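Local coordinates for acetyl transferase (Salmonella typhimurium, PDB 1S7K), which probably transfers an acetyl group from acetyl-coenzyme A to the N-terminal alpha-amino group of ribosomal protein L7/L12, at residues N145-R149 / V172-A176; H23-L27 / M72-F76; A82-N88 / Y98-D104; R131-I135 / F153-G157. All coordinates share one frame; numbering follows the deposited sequence.

Contact 1 (N145-R149 / V172-A176); sequences NAVAR and VNMYA
N145 and Y175 meet because both side chains lean beside their own backbone N, with CG anti to the carbonyl carbon (chi1 -77° and -71°). The Y175 ring points toward the helix, and the end of N145 reaches its hydroxyl. Y175 OH donates to N145 OD1 at 2.6 Å, in the carbonyl plane and on a lone pair. N173 ND2 donates to the same N145 OD1 at 2.9 Å in a nearly straight bond, tilted from the carbonyl plane. The two amide planes are almost perpendicular. N145 ND2 is held too, by the backbone O of N141 and of R138, so both ends of this buried amide are fixed. A148 sits over one face of the Y175 ring, with its CB 3.5 Å from the ring centroid in a CH-pi contact. At the ring edge a water donates to Y175 OH at 2.7 Å and accepts from R149 NH1, linking the exposed arginine to the strand. C137 and N141, both seen binding CoA, lie beside N145. The arrangement is that of a helix packed on the sheet of the GNAT fold, next to the cofactor site.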
loop_
_atom_site.group_PDB
_atom_site.type_symbol
_atom_site.label_atom_id
_atom_site.label_comp_id
_atom_site.label_asym_id
_atom_site.label_seq_id
_atom_site.Cartn_x
_atom_site.Cartn_y
_atom_site.Cartn_z
ATOM N N ASN A 145 -4.175 13.710 12.019
ATOM C CA ASN A 145 -4.075 12.918 13.250
ATOM C C ASN A 145 -5.287 13.125 14.145
ATOM O O ASN A 145 -5.798 12.170 14.724
ATOM C CB ASN A 145 -2.784 13.228 13.990
ATOM C CG ASN A 145 -1.582 12.560 13.339
ATOM O OD1 ASN A 145 -1.358 11.312 13.537
ATOM N ND2 ASN A 145 -0.807 13.339 12.552
ATOM N N ALA A 146 -5.787 14.351 14.225
ATOM C CA ALA A 146 -6.948 14.600 15.045
ATOM C C ALA A 146 -8.208 13.897 14.484
ATOM O O ALA A 146 -9.033 13.369 15.260
ATOM C CB ALA A 146 -7.135 16.132 15.216
ATOM N N VAL A 147 -8.358 13.854 13.151
ATOM C CA VAL A 147 -9.510 13.149 12.560
ATOM C C VAL A 147 -9.391 11.683 12.969
ATOM O O VAL A 147 -10.343 11.082 13.433
ATOM C CB VAL A 147 -9.507 13.279 10.986
ATOM C CG1 VAL A 147 -10.537 12.373 10.385
ATOM C CG2 VAL A 147 -9.866 14.753 10.584
ATOM N N ALA A 148 -8.199 11.118 12.816
ATOM C CA ALA A 148 -8.046 9.720 13.173
ATOM C C ALA A 148 -8.456 9.460 14.621
ATOM O O ALA A 148 -9.260 8.543 14.912
ATOM C CB ALA A 148 -6.652 9.252 12.889
ATOM N N ARG A 149 -7.986 10.290 15.534
ATOM C CA ARG A 149 -8.341 10.078 16.945
ATOM C C ARG A 149 -9.793 10.342 17.289
ATOM O O ARG A 149 -10.361 9.594 18.047
ATOM C CB ARG A 149 -7.420 10.913 17.860
ATOM C CG ARG A 149 -5.934 10.449 17.831
ATOM C CD ARG A 149 -5.164 11.291 18.894
ATOM N NE ARG A 149 -5.329 12.707 18.611
ATOM C CZ ARG A 149 -4.373 13.483 18.103
ATOM N NH1 ARG A 149 -3.166 12.975 17.839
ATOM N NH2 ARG A 149 -4.637 14.750 17.826
ATOM N N VAL A 172 5.222 8.564 9.135
ATOM C CA VAL A 172 3.786 8.491 8.891
ATOM C C VAL A 172 3.097 7.561 9.892
ATOM O O VAL A 172 3.524 6.449 10.049
ATOM C CB VAL A 172 3.523 7.879 7.482
ATOM C CG1 VAL A 172 1.996 7.654 7.212
ATOM C CG2 VAL A 172 4.049 8.834 6.407
ATOM N N ASN A 173 2.030 8.023 10.523
ATOM C CA ASN A 173 1.270 7.191 11.457
ATOM C C ASN A 173 0.286 6.356 10.655
ATOM O O ASN A 173 -0.347 6.837 9.700
ATOM C CB ASN A 173 0.500 8.062 12.449
ATOM C CG ASN A 173 1.383 8.566 13.597
ATOM O OD1 ASN A 173 2.362 7.922 13.971
ATOM N ND2 ASN A 173 1.034 9.729 14.156
ATOM N N MET A 174 0.160 5.097 11.038
ATOM C CA MET A 174 -0.809 4.258 10.396
ATOM C C MET A 174 -1.857 3.967 11.447
ATOM O O MET A 174 -1.557 3.393 12.502
ATOM C CB MET A 174 -0.191 2.946 9.875
ATOM C CG MET A 174 -1.376 2.047 9.357
ATOM S SD MET A 174 -0.837 0.541 8.525
ATOM C CE MET A 174 -0.225 1.287 7.014
ATOM N N TYR A 175 -3.104 4.329 11.121
ATOM C CA TYR A 175 -4.282 4.159 11.994
ATOM C C TYR A 175 -5.287 3.231 11.337
ATOM O O TYR A 175 -5.419 3.219 10.107
ATOM C CB TYR A 175 -5.013 5.492 12.169
ATOM C CG TYR A 175 -4.314 6.540 13.002
ATOM C CD1 TYR A 175 -4.475 6.578 14.394
ATOM C CD2 TYR A 175 -3.555 7.542 12.389
ATOM C CE1 TYR A 175 -3.879 7.662 15.155
ATOM C CE2 TYR A 175 -2.975 8.573 13.115
ATOM C CZ TYR A 175 -3.150 8.636 14.512
ATOM O OH TYR A 175 -2.620 9.745 15.229
ATOM N N ALA A 176 -5.998 2.453 12.125
ATOM C CA ALA A 176 -7.015 1.603 11.504
ATOM C C ALA A 176 -8.239 1.460 12.371
ATOM O O ALA A 176 -8.177 1.578 13.602
ATOM C CB ALA A 176 -6.452 0.149 11.126
HETATM O O HOH W 1 -2.524 9.874 17.883
#

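Contact 2 (H23-L27 / M72-F76); sequences HVPAL and MYLIF
L27 and M72 reach toward each other tip to tip, with L27 CD2 3.9 Å from M72 CE. The methionine makes this reach because its chain is fully extended, with CG anti to the backbone N (chi1 176°) and the later torsions also near 180°. L27 uses its other branch on L74. There the two leucines cross at a slant, and L27 CD1 lies 4.2 Å from L74 CD2. The CD1 branch of L74 is modelled over one face of the H23 ring, but at a spacing too short for carbons, so this closeness is doubtful. H23 and L74 run past each other in opposite directions. H23 also meets F76. The nearest atoms are H23 CD2 and F76 CZ, 3.9 Å apart, with the histidine carbon near the plane of the phenylalanine ring. The two rings are inclined at 44°. No hydrogen bond crosses the contact. The polar side of H23 is engaged at ND1, which bonds to the backbone N of D20, and F76 makes a cation-pi contact with R17. V58 of helix 55-67 and V84 of strand 80-91 also pack on L27. The result is an apolar helix-on-sheet layer, in which helix 24-33 lies on the sheet at strand 71-77 in the GNAT fold.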
loop_
_atom_site.group_PDB
_atom_site.type_symbol
_atom_site.label_atom_id
_atom_site.label_comp_id
_atom_site.label_asym_id
_atom_site.label_seq_id
_atom_site.Cartn_x
_atom_site.Cartn_y
_atom_site.Cartn_z
ATOM N N HIS A 23 -19.579 17.071 -11.801
ATOM C CA HIS A 23 -18.955 17.861 -10.727
ATOM C C HIS A 23 -17.647 18.550 -11.141
ATOM O O HIS A 23 -17.172 19.468 -10.469
ATOM C CB HIS A 23 -18.607 16.955 -9.504
ATOM C CG HIS A 23 -19.766 16.193 -8.928
ATOM N ND1 HIS A 23 -19.885 14.824 -9.045
ATOM C CD2 HIS A 23 -20.845 16.606 -8.219
ATOM C CE1 HIS A 23 -20.989 14.425 -8.436
ATOM N NE2 HIS A 23 -21.593 15.487 -7.930
ATOM N N VAL A 24 -17.046 18.068 -12.223
ATOM C CA VAL A 24 -15.748 18.561 -12.639
ATOM C C VAL A 24 -15.653 20.065 -12.621
ATOM O O VAL A 24 -14.754 20.615 -11.996
ATOM C CB VAL A 24 -15.347 18.005 -14.043
ATOM C CG1 VAL A 24 -14.020 18.639 -14.508
ATOM C CG2 VAL A 24 -15.173 16.466 -13.965
ATOM N N PRO A 25 -16.612 20.757 -13.271
ATOM C CA PRO A 25 -16.568 22.226 -13.301
ATOM C C PRO A 25 -16.401 22.896 -11.963
ATOM O O PRO A 25 -15.591 23.801 -11.787
ATOM C CB PRO A 25 -17.895 22.610 -13.954
ATOM C CG PRO A 25 -18.211 21.417 -14.852
ATOM C CD PRO A 25 -17.793 20.228 -13.989
ATOM N N ALA A 26 -17.209 22.471 -11.006
ATOM C CA ALA A 26 -17.186 23.061 -9.668
ATOM C C ALA A 26 -15.980 22.664 -8.789
ATOM O O ALA A 26 -15.397 23.465 -8.032
ATOM C CB ALA A 26 -18.475 22.681 -8.981
ATOM N N LEU A 27 -15.628 21.395 -8.857
ATOM C CA LEU A 27 -14.492 20.946 -8.050
ATOM C C LEU A 27 -13.226 21.641 -8.520
ATOM O O LEU A 27 -12.421 22.097 -7.699
ATOM C CB LEU A 27 -14.328 19.446 -8.190
ATOM C CG LEU A 27 -13.107 18.807 -7.521
ATOM C CD1 LEU A 27 -13.095 18.926 -5.967
ATOM C CD2 LEU A 27 -13.148 17.368 -7.989
ATOM N N MET A 72 -14.228 7.871 -4.890
ATOM C CA MET A 72 -14.039 9.287 -4.759
ATOM C C MET A 72 -15.420 9.924 -4.514
ATOM O O MET A 72 -16.282 9.854 -5.396
ATOM C CB MET A 72 -13.398 9.911 -6.002
ATOM C CG MET A 72 -13.300 11.423 -5.853
ATOM S SD MET A 72 -12.696 12.111 -7.396
ATOM C CE MET A 72 -12.468 13.634 -6.951
ATOM N N TYR A 73 -15.623 10.493 -3.310
ATOM C CA TYR A 73 -16.869 11.150 -3.009
ATOM C C TYR A 73 -16.652 12.644 -2.781
ATOM O O TYR A 73 -15.621 13.100 -2.281
ATOM C CB TYR A 73 -17.511 10.510 -1.736
ATOM C CG TYR A 73 -17.965 9.081 -1.900
ATOM C CD1 TYR A 73 -19.229 8.783 -2.446
ATOM C CD2 TYR A 73 -17.153 8.019 -1.505
ATOM C CE1 TYR A 73 -19.663 7.420 -2.594
ATOM C CE2 TYR A 73 -17.561 6.682 -1.663
ATOM C CZ TYR A 73 -18.818 6.392 -2.204
ATOM O OH TYR A 73 -19.231 5.071 -2.319
ATOM N N LEU A 74 -17.662 13.419 -3.141
ATOM C CA LEU A 74 -17.688 14.850 -2.931
ATOM C C LEU A 74 -18.582 15.119 -1.689
ATOM O O LEU A 74 -19.687 14.554 -1.573
ATOM C CB LEU A 74 -18.295 15.541 -4.165
ATOM C CG LEU A 74 -17.343 15.555 -5.345
ATOM C CD1 LEU A 74 -17.908 16.428 -6.476
ATOM C CD2 LEU A 74 -16.043 16.215 -4.877
ATOM N N ILE A 75 -18.085 15.944 -0.780
ATOM C CA ILE A 75 -18.772 16.336 0.463
ATOM C C ILE A 75 -19.535 17.628 0.174
ATOM O O ILE A 75 -18.910 18.612 -0.230
ATOM C CB ILE A 75 -17.747 16.661 1.592
ATOM C CG1 ILE A 75 -16.952 15.415 2.045
ATOM C CG2 ILE A 75 -18.480 17.201 2.867
ATOM C CD1 ILE A 75 -15.647 15.899 2.816
ATOM N N PHE A 76 -20.851 17.616 0.414
ATOM C CA PHE A 76 -21.723 18.776 0.223
ATOM C C PHE A 76 -22.312 19.161 1.553
ATOM O O PHE A 76 -22.788 18.317 2.301
ATOM C CB PHE A 76 -22.859 18.484 -0.742
ATOM C CG PHE A 76 -22.424 18.450 -2.150
ATOM C CD1 PHE A 76 -21.979 17.257 -2.742
ATOM C CD2 PHE A 76 -22.424 19.620 -2.895
ATOM C CE1 PHE A 76 -21.538 17.248 -4.055
ATOM C CE2 PHE A 76 -21.988 19.623 -4.207
ATOM C CZ PHE A 76 -21.544 18.426 -4.789
#

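Contact 3 (A82-N88 / Y98-D104); sequences AGVLSFN and YIGYWLD
V84 and W102 form an antiparallel hydrogen-bonded pair in the tight part of this hairpin. V84 N donates to W102 O at 2.8 Å, and W102 N returns a bond to V84 O. S86 and G100 repeat the pattern, with S86 N to G100 O at 2.8 Å. D104 N to A82 O, also 2.8 Å, closes one end. G83 CA lies 3.2 Å from W102 O. On the face of L85, F87, I99 and Y101 the packing is apolar and largely buried. L85 CD1 touches Y101 CB at 3.9 Å, and I99 CG1 meets the edge of the F87 ring.

The other face is more open. W102 turns its indole across V84, with CG between its backbone N and carbonyl carbon (chi1 67°), bringing NE1 to 3.6 Å from V84 CB. Exposed N88 lays its amide against the backbone of G100, with N88 ND2 3.5 Å from G100 CA. The N88 N to Y98 O bond is weak. A82 and G83 form a classic beta bulge opposite I75 of strand 71-77. Helix 112-127 covers the face of L85, I99, Y101 and L103, the last two seen to bind CoA, while strand 132-138 flanks Y98 and I99.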
loop_
_atom_site.group_PDB
_atom_site.type_symbol
_atom_site.label_atom_id
_atom_site.label_comp_id
_atom_site.label_asym_id
_atom_site.label_seq_id
_atom_site.Cartn_x
_atom_site.Cartn_y
_atom_site.Cartn_z
ATOM N N ALA A 82 -18.013 21.167 -0.558
ATOM C CA ALA A 82 -17.079 21.594 0.476
ATOM C C ALA A 82 -15.735 20.881 0.516
ATOM O O ALA A 82 -14.834 21.340 1.185
ATOM C CB ALA A 82 -17.734 21.477 1.876
ATOM N N GLY A 83 -15.633 19.736 -0.146
ATOM C CA GLY A 83 -14.344 19.049 -0.171
ATOM C C GLY A 83 -14.479 17.675 -0.751
ATOM O O GLY A 83 -15.494 17.361 -1.335
ATOM N N VAL A 84 -13.441 16.850 -0.604
ATOM C CA VAL A 84 -13.421 15.502 -1.159
ATOM C C VAL A 84 -13.121 14.462 -0.049
ATOM O O VAL A 84 -12.339 14.744 0.832
ATOM C CB VAL A 84 -12.294 15.340 -2.203
ATOM C CG1 VAL A 84 -12.151 13.869 -2.550
ATOM C CG2 VAL A 84 -12.631 16.139 -3.523
ATOM N N LEU A 85 -13.808 13.325 -0.067
ATOM C CA LEU A 85 -13.544 12.228 0.874
ATOM C C LEU A 85 -13.309 10.993 -0.030
ATOM O O LEU A 85 -14.220 10.576 -0.817
ATOM C CB LEU A 85 -14.736 11.995 1.793
ATOM C CG LEU A 85 -14.571 10.861 2.795
ATOM C CD1 LEU A 85 -13.247 10.980 3.490
ATOM C CD2 LEU A 85 -15.716 10.886 3.822
ATOM N N SER A 86 -12.088 10.439 0.046
ATOM C CA SER A 86 -11.692 9.318 -0.824
ATOM C C SER A 86 -11.191 8.077 -0.141
ATOM O O SER A 86 -10.754 8.141 1.002
ATOM C CB SER A 86 -10.558 9.756 -1.769
ATOM O OG SER A 86 -10.942 10.857 -2.591
ATOM N N PHE A 87 -11.269 6.949 -0.843
ATOM C CA PHE A 87 -10.650 5.727 -0.404
ATOM C C PHE A 87 -9.559 5.767 -1.524
ATOM O O PHE A 87 -9.848 5.482 -2.705
ATOM C CB PHE A 87 -11.577 4.513 -0.570
ATOM C CG PHE A 87 -12.581 4.345 0.526
ATOM C CD1 PHE A 87 -13.773 3.640 0.301
ATOM C CD2 PHE A 87 -12.349 4.858 1.784
ATOM C CE1 PHE A 87 -14.720 3.470 1.324
ATOM C CE2 PHE A 87 -13.285 4.688 2.816
ATOM C CZ PHE A 87 -14.484 3.996 2.584
ATOM N N ASN A 88 -8.353 6.215 -1.159
ATOM C CA ASN A 88 -7.297 6.356 -2.147
ATOM C C ASN A 88 -7.061 5.063 -2.892
ATOM O O ASN A 88 -6.733 5.093 -4.093
ATOM C CB ASN A 88 -6.004 6.804 -1.519
ATOM C CG ASN A 88 -6.108 8.189 -0.927
ATOM O OD1 ASN A 88 -6.799 9.048 -1.467
ATOM N ND2 ASN A 88 -5.398 8.420 0.185
ATOM N N TYR A 98 -7.784 2.657 2.151
ATOM C CA TYR A 98 -6.956 3.711 2.753
ATOM C C TYR A 98 -7.711 5.031 2.493
ATOM O O TYR A 98 -8.143 5.331 1.381
ATOM C CB TYR A 98 -5.573 3.738 2.104
ATOM C CG TYR A 98 -4.866 2.416 2.319
ATOM C CD1 TYR A 98 -5.042 1.350 1.452
ATOM C CD2 TYR A 98 -4.093 2.222 3.446
ATOM C CE1 TYR A 98 -4.437 0.080 1.730
ATOM C CE2 TYR A 98 -3.508 0.997 3.736
ATOM C CZ TYR A 98 -3.671 -0.059 2.891
ATOM O OH TYR A 98 -3.032 -1.238 3.197
ATOM N N ILE A 99 -7.906 5.789 3.539
ATOM C CA ILE A 99 -8.681 7.026 3.443
ATOM C C ILE A 99 -7.878 8.306 3.091
ATOM O O ILE A 99 -6.807 8.558 3.646
ATOM C CB ILE A 99 -9.407 7.277 4.817
ATOM C CG1 ILE A 99 -10.500 6.223 5.060
ATOM C CG2 ILE A 99 -9.972 8.704 4.841
ATOM C CD1 ILE A 99 -10.823 5.915 6.543
ATOM N N GLY A 100 -8.428 9.161 2.245
ATOM C CA GLY A 100 -7.725 10.433 1.951
ATOM C C GLY A 100 -8.821 11.501 1.957
ATOM O O GLY A 100 -9.936 11.142 1.740
ATOM N N TYR A 101 -8.542 12.757 2.305
ATOM C CA TYR A 101 -9.612 13.772 2.277
ATOM C C TYR A 101 -9.000 15.151 2.228
ATOM O O TYR A 101 -7.809 15.329 2.535
ATOM C CB TYR A 101 -10.486 13.732 3.559
ATOM C CG TYR A 101 -9.891 14.536 4.746
ATOM C CD1 TYR A 101 -10.376 15.807 5.097
ATOM C CD2 TYR A 101 -8.863 14.015 5.504
ATOM C CE1 TYR A 101 -9.829 16.541 6.208
ATOM C CE2 TYR A 101 -8.307 14.731 6.614
ATOM C CZ TYR A 101 -8.788 15.999 6.957
ATOM O OH TYR A 101 -8.164 16.684 8.024
ATOM N N TRP A 102 -9.820 16.112 1.803
ATOM C CA TRP A 102 -9.425 17.504 1.855
ATOM C C TRP A 102 -10.666 18.362 1.823
ATOM O O TRP A 102 -11.634 18.059 1.118
ATOM C CB TRP A 102 -8.401 17.870 0.776
ATOM C CG TRP A 102 -8.818 17.848 -0.575
ATOM C CD1 TRP A 102 -8.735 16.803 -1.453
ATOM C CD2 TRP A 102 -9.400 18.951 -1.291
ATOM N NE1 TRP A 102 -9.253 17.199 -2.707
ATOM C CE2 TRP A 102 -9.662 18.509 -2.616
ATOM C CE3 TRP A 102 -9.731 20.272 -0.937
ATOM C CZ2 TRP A 102 -10.245 19.357 -3.600
ATOM C CZ3 TRP A 102 -10.315 21.114 -1.924
ATOM C CH2 TRP A 102 -10.559 20.650 -3.221
ATOM N N LEU A 103 -10.607 19.440 2.593
ATOM C CA LEU A 103 -11.719 20.363 2.757
ATOM C C LEU A 103 -11.355 21.775 2.340
ATOM O O LEU A 103 -10.227 22.238 2.609
ATOM C CB LEU A 103 -12.111 20.440 4.247
ATOM C CG LEU A 103 -12.832 19.231 4.802
ATOM C CD1 LEU A 103 -12.988 19.290 6.317
ATOM C CD2 LEU A 103 -14.186 19.168 4.130
ATOM N N ASP A 104 -12.314 22.451 1.712
ATOM C CA ASP A 104 -12.140 23.853 1.346
ATOM C C ASP A 104 -11.876 24.617 2.627
ATOM O O ASP A 104 -12.355 24.248 3.702
ATOM C CB ASP A 104 -13.391 24.442 0.741
ATOM C CG ASP A 104 -13.333 25.958 0.736
ATOM O OD1 ASP A 104 -12.550 26.478 -0.093
ATOM O OD2 ASP A 104 -14.041 26.597 1.568
#

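Contact 4 (R131-I135 / F153-G157); sequences RRFVI and FTLEG
Strands 132-138 and 154-165 of the GNAT sheet are joined here by side chains, because strand 168-178 runs between them. R132 and E156 make an end-on, two-nitrogen salt bridge across that middle strand. R132 NH1 donates to E156 OE2 at 2.7 Å, and R132 NH2 donates to E156 OE1 at 2.8 Å. Both bonds are nearly straight, and each oxygen uses its syn lone pair. The guanidinium and carboxylate are close to coplanar, 13° apart. R132 reaches this far because its chain runs out straight from CG to NE, starting with CG opposite the backbone N (chi1 -178°). E156 comes from the other direction, also extended beyond CG. Two bonds in one plane should fix the rotation of both groups. A176 of the middle strand packs against both side chains. The pair also lies at the dimer interface: E156 OE1 accepts from K160 N of the second subunit, and M159 of that subunit packs on both residues.

E156 and G157 form a classic beta bulge facing M174. Just before strand 154-165, F153 points its ring at strand 132-138. I135 CD1 sits over one face of its ring, 3.6 Å from the centroid, in a CH-pi contact. The two side chains cross at about a right angle. Another part of the ring lies by the backbone, with F153 CE2 3.4 Å from F133 O. F133 CB packs on F153 CE2 at 4.2 Å. L117 and M121 of helix 112-127 and I99 of strand 96-103 also touch F153.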
loop_
_atom_site.group_PDB
_atom_site.type_symbol
_atom_site.label_atom_id
_atom_site.label_comp_id
_atom_site.label_asym_id
_atom_site.label_seq_id
_atom_site.Cartn_x
_atom_site.Cartn_y
_atom_site.Cartn_z
ATOM N N ARG A 131 -14.216 -3.702 5.441
ATOM C CA ARG A 131 -14.262 -3.919 6.884
ATOM C C ARG A 131 -13.058 -3.265 7.631
ATOM O O ARG A 131 -13.149 -2.998 8.798
ATOM C CB ARG A 131 -14.220 -5.419 7.220
ATOM C CG ARG A 131 -12.864 -6.096 6.830
ATOM C CD ARG A 131 -13.042 -7.609 6.837
ATOM N NE ARG A 131 -13.437 -8.058 8.175
ATOM C CZ ARG A 131 -12.603 -8.116 9.230
ATOM N NH1 ARG A 131 -11.328 -7.760 9.136
ATOM N NH2 ARG A 131 -13.064 -8.547 10.387
ATOM N N ARG A 132 -11.973 -2.978 6.925
ATOM C CA ARG A 132 -10.772 -2.407 7.533
ATOM C C ARG A 132 -10.535 -1.020 6.886
ATOM O O ARG A 132 -10.295 -0.901 5.671
ATOM C CB ARG A 132 -9.547 -3.330 7.296
ATOM C CG ARG A 132 -8.214 -2.762 7.998
ATOM C CD ARG A 132 -6.988 -3.732 7.739
ATOM N NE ARG A 132 -5.742 -2.985 7.798
ATOM C CZ ARG A 132 -5.189 -2.525 8.922
ATOM N NH1 ARG A 132 -4.093 -1.778 8.860
ATOM N NH2 ARG A 132 -5.650 -2.900 10.116
ATOM N N PHE A 133 -10.639 0.032 7.694
ATOM C CA PHE A 133 -10.489 1.373 7.160
ATOM C C PHE A 133 -9.207 1.921 7.682
ATOM O O PHE A 133 -8.985 1.893 8.899
ATOM C CB PHE A 133 -11.667 2.260 7.615
ATOM C CG PHE A 133 -12.997 1.732 7.185
ATOM C CD1 PHE A 133 -13.694 0.846 8.001
ATOM C CD2 PHE A 133 -13.507 2.057 5.931
ATOM C CE1 PHE A 133 -14.878 0.288 7.577
ATOM C CE2 PHE A 133 -14.719 1.488 5.493
ATOM C CZ PHE A 133 -15.404 0.597 6.337
ATOM N N VAL A 134 -8.353 2.393 6.791
ATOM C CA VAL A 134 -7.037 2.841 7.210
ATOM C C VAL A 134 -6.717 4.260 6.924
ATOM O O VAL A 134 -7.087 4.739 5.875
ATOM C CB VAL A 134 -5.958 1.987 6.493
ATOM C CG1 VAL A 134 -4.535 2.388 6.940
ATOM C CG2 VAL A 134 -6.237 0.463 6.848
ATOM N N ILE A 135 -6.105 4.957 7.895
ATOM C CA ILE A 135 -5.650 6.355 7.664
ATOM C C ILE A 135 -4.153 6.385 7.845
ATOM O O ILE A 135 -3.655 6.071 8.960
ATOM C CB ILE A 135 -6.239 7.367 8.678
ATOM C CG1 ILE A 135 -7.715 7.594 8.338
ATOM C CG2 ILE A 135 -5.404 8.734 8.624
ATOM C CD1 ILE A 135 -8.586 8.341 9.402
ATOM N N PHE A 153 -9.997 5.697 15.655
ATOM C CA PHE A 153 -9.073 4.810 14.960
ATOM C C PHE A 153 -7.983 4.417 15.969
ATOM O O PHE A 153 -7.635 5.201 16.864
ATOM C CB PHE A 153 -8.394 5.509 13.766
ATOM C CG PHE A 153 -9.253 5.620 12.517
ATOM C CD1 PHE A 153 -10.403 6.400 12.495
ATOM C CD2 PHE A 153 -8.921 4.894 11.365
ATOM C CE1 PHE A 153 -11.207 6.457 11.351
ATOM C CE2 PHE A 153 -9.702 4.931 10.215
ATOM C CZ PHE A 153 -10.860 5.711 10.199
ATOM N N THR A 154 -7.409 3.233 15.813
ATOM C CA THR A 154 -6.349 2.802 16.718
ATOM C C THR A 154 -5.042 3.020 15.993
ATOM O O THR A 154 -4.966 2.689 14.814
ATOM C CB THR A 154 -6.502 1.291 17.021
ATOM O OG1 THR A 154 -7.713 1.103 17.769
ATOM C CG2 THR A 154 -5.276 0.809 17.854
ATOM N N LEU A 155 -4.052 3.647 16.652
ATOM C CA LEU A 155 -2.735 3.833 16.020
ATOM C C LEU A 155 -2.038 2.459 16.058
ATOM O O LEU A 155 -1.770 1.914 17.139
ATOM C CB LEU A 155 -1.895 4.860 16.803
ATOM C CG LEU A 155 -0.445 5.133 16.289
ATOM C CD1 LEU A 155 -0.466 5.713 14.909
ATOM C CD2 LEU A 155 0.241 6.108 17.207
ATOM N N GLU A 156 -1.806 1.905 14.875
ATOM C CA GLU A 156 -1.143 0.606 14.709
ATOM C C GLU A 156 0.362 0.691 14.598
ATOM O O GLU A 156 1.060 -0.318 14.856
ATOM C CB GLU A 156 -1.671 -0.078 13.458
ATOM C CG GLU A 156 -3.148 -0.419 13.590
ATOM C CD GLU A 156 -3.639 -1.201 12.365
ATOM O OE1 GLU A 156 -4.580 -1.977 12.494
ATOM O OE2 GLU A 156 -3.087 -1.020 11.275
ATOM N N GLY A 157 0.873 1.859 14.190
ATOM C CA GLY A 157 2.329 1.996 14.078
ATOM C C GLY A 157 2.732 3.296 13.426
ATOM O O GLY A 157 1.882 4.049 12.915
#

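All four contacts reach one mixed sheet. Contacts 2 and 3 are neighbours, with centres about 10 Å apart. Strands 71-77 and 80-91 join them through I75 O to A82 N at 2.7 Å. Contacts 1 and 4 lie across the chain's centre from contact 2, their own centres about 7 Å apart. Strand 168-178 of contact 1 runs between the two strands of contact 4, and backbone bonds probably join M174 to E156 and G157. Contact 3 ties the halves together. I99 N lies 2.7 Å from V134 O of contact 4, and Y101 OH 3.6 Å from V147 CG2 of contact 1. Y101, L103 and C137 have been seen to bind CoA, absent here; the side chains of N145 and C137 are about 4 Å apart.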